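Local coordinates for protein epoxyqueuosine reductase (Streptococcus thermophilus, PDB 5D6S) that is an iron-sulfur protein of the epoxyqueuosine reductase (QueG) family that binds a cobalamin and two iron-sulfur clusters, at residues T112-G117 with M290-P295. Numbering follows the deposited sequence.
Sequences TEFKRG and MPELLP
Arg116 and Glu292 lie opposite one another in the backbone, in a single beta bridge, their CA atoms 4.3 Å apart, where the irregular 112-117 meets the residues leading into helix 293-296. Two hydrogen bonds flank the pair: Leu293 N gives one to Lys115 O at 3.1 Å, and Gly117 N gives the other to Pro291 O at 3.0 Å. Glu292 is the N-cap residue of the helix, so Lys115 O takes up the N-H of that helix's first residue.

The polar side chains gather beside this bridge. Arg116, its chain bent at chi3 (123°), donates NE to Met290 O at 2.8 Å, with the oxygen close to the guanidinium plane. Glu292 runs alongside Arg116 in the same direction, stacking CG over the centre of the guanidinium, 3.6 Å from CZ; the carboxylate plane is nearly parallel to it. No N-H of the Arg116 guanidinium points at Glu292 OE1, so the opposite charges are near each other without a salt bridge. The salt bridge of Arg116 goes instead from NH1 to Asp287. Thr112 OG1 donates a hydrogen bond to Glu292 OE1 at 3.0 Å, meeting it from above the carboxylate plane.

Apolar contact is centred on the Phe114 ring. Pro295 CG sits over one face toward the rim, 3.6 Å from Phe114 CD2, in a CH-pi contact, while Glu292 OE1 lies at the ring edge. Leu294 CD1 adds a looser touch, and Leu293 and Leu294 pack on helix 318-331.

The chemistry thus ties the loop between strand 93-100 and helix 128-144 to the start of a short helix, and the nearby guanidinium probably favours a charged Glu292 carboxylate.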
# COMPACT_ATOMS: atom_id res chain seq x y z
N THR A 112 -9.12 -21.65 -12.24
CA THR A 112 -10.57 -21.89 -12.30
C THR A 112 -11.11 -21.31 -13.59
O THR A 112 -10.33 -20.76 -14.38
CB THR A 112 -11.31 -21.22 -11.13
OG1 THR A 112 -10.54 -21.40 -9.95
CG2 THR A 112 -12.70 -21.84 -10.89
N GLU A 113 -12.42 -21.44 -13.80
CA GLU A 113 -13.17 -20.65 -14.82
C GLU A 113 -12.84 -19.15 -14.81
O GLU A 113 -12.71 -18.51 -15.87
CB GLU A 113 -14.70 -20.70 -14.61
CG GLU A 113 -15.33 -21.98 -14.12
CD GLU A 113 -16.75 -21.72 -13.62
OE1 GLU A 113 -17.09 -22.18 -12.51
OE2 GLU A 113 -17.49 -21.00 -14.32
N PHE A 114 -12.70 -18.63 -13.59
CA PHE A 114 -12.61 -17.20 -13.31
C PHE A 114 -11.20 -16.66 -13.29
O PHE A 114 -10.35 -17.13 -12.52
CB PHE A 114 -13.21 -16.94 -11.95
CG PHE A 114 -14.65 -17.32 -11.87
CD1 PHE A 114 -15.57 -16.79 -12.79
CD2 PHE A 114 -15.10 -18.18 -10.88
CE1 PHE A 114 -16.91 -17.13 -12.72
CE2 PHE A 114 -16.44 -18.52 -10.80
CZ PHE A 114 -17.34 -18.00 -11.72
N LYS A 115 -10.95 -15.64 -14.11
CA LYS A 115 -9.61 -15.03 -14.14
C LYS A 115 -9.38 -14.27 -12.82
O LYS A 115 -10.32 -13.82 -12.17
CB LYS A 115 -9.40 -14.15 -15.37
CG LYS A 115 -10.14 -14.62 -16.61
CD LYS A 115 -9.49 -14.21 -17.92
CE LYS A 115 -10.51 -14.29 -19.06
NZ LYS A 115 -9.91 -14.76 -20.33
N ARG A 116 -8.12 -14.12 -12.47
CA ARG A 116 -7.72 -13.60 -11.17
C ARG A 116 -6.93 -12.28 -11.31
O ARG A 116 -6.23 -12.06 -12.29
CB ARG A 116 -6.83 -14.62 -10.45
CG ARG A 116 -7.51 -15.92 -10.08
CD ARG A 116 -6.55 -16.92 -9.43
NE ARG A 116 -7.08 -17.30 -8.12
CZ ARG A 116 -7.78 -18.39 -7.86
NH1 ARG A 116 -8.24 -18.60 -6.64
NH2 ARG A 116 -8.00 -19.29 -8.81
N GLY A 117 -7.09 -11.41 -10.32
CA GLY A 117 -6.26 -10.22 -10.22
C GLY A 117 -5.20 -10.46 -9.16
O GLY A 117 -5.25 -11.45 -8.43
N MET A 290 -4.78 -13.45 -4.58
CA MET A 290 -4.97 -13.43 -6.03
C MET A 290 -6.43 -13.77 -6.28
O MET A 290 -6.74 -14.86 -6.72
CB MET A 290 -4.01 -14.42 -6.71
CG MET A 290 -2.58 -13.93 -6.66
SD MET A 290 -1.47 -14.74 -7.81
CE MET A 290 0.01 -13.74 -7.60
N PRO A 291 -7.31 -12.82 -5.96
CA PRO A 291 -8.73 -13.10 -5.93
C PRO A 291 -9.35 -13.21 -7.29
O PRO A 291 -8.95 -12.54 -8.24
CB PRO A 291 -9.31 -11.92 -5.16
CG PRO A 291 -8.38 -10.81 -5.43
CD PRO A 291 -7.03 -11.41 -5.61
N GLU A 292 -10.32 -14.11 -7.37
CA GLU A 292 -11.07 -14.33 -8.59
C GLU A 292 -11.99 -13.13 -8.72
O GLU A 292 -12.72 -12.78 -7.79
CB GLU A 292 -11.86 -15.65 -8.49
CG GLU A 292 -11.00 -16.92 -8.35
CD GLU A 292 -11.82 -18.17 -8.06
OE1 GLU A 292 -12.03 -19.01 -8.97
OE2 GLU A 292 -12.31 -18.29 -6.92
N LEU A 293 -11.94 -12.47 -9.87
CA LEU A 293 -12.52 -11.15 -10.03
C LEU A 293 -14.05 -11.14 -10.05
O LEU A 293 -14.66 -10.39 -9.29
CB LEU A 293 -11.98 -10.48 -11.29
CG LEU A 293 -10.44 -10.30 -11.19
CD1 LEU A 293 -9.84 -10.07 -12.57
CD2 LEU A 293 -10.09 -9.17 -10.25
N LEU A 294 -14.69 -11.97 -10.87
CA LEU A 294 -16.14 -11.92 -10.98
C LEU A 294 -16.80 -12.35 -9.67
O LEU A 294 -17.83 -11.76 -9.27
CB LEU A 294 -16.64 -12.74 -12.16
CG LEU A 294 -16.33 -12.11 -13.52
CD1 LEU A 294 -16.41 -13.16 -14.62
CD2 LEU A 294 -17.27 -10.94 -13.80
N PRO A 295 -16.22 -13.36 -8.98
CA PRO A 295 -16.79 -13.69 -7.66
C PRO A 295 -16.55 -12.56 -6.68
O PRO A 295 -17.43 -12.26 -5.85
CB PRO A 295 -16.02 -14.95 -7.23
CG PRO A 295 -15.56 -15.57 -8.51
CD PRO A 295 -15.33 -14.42 -9.47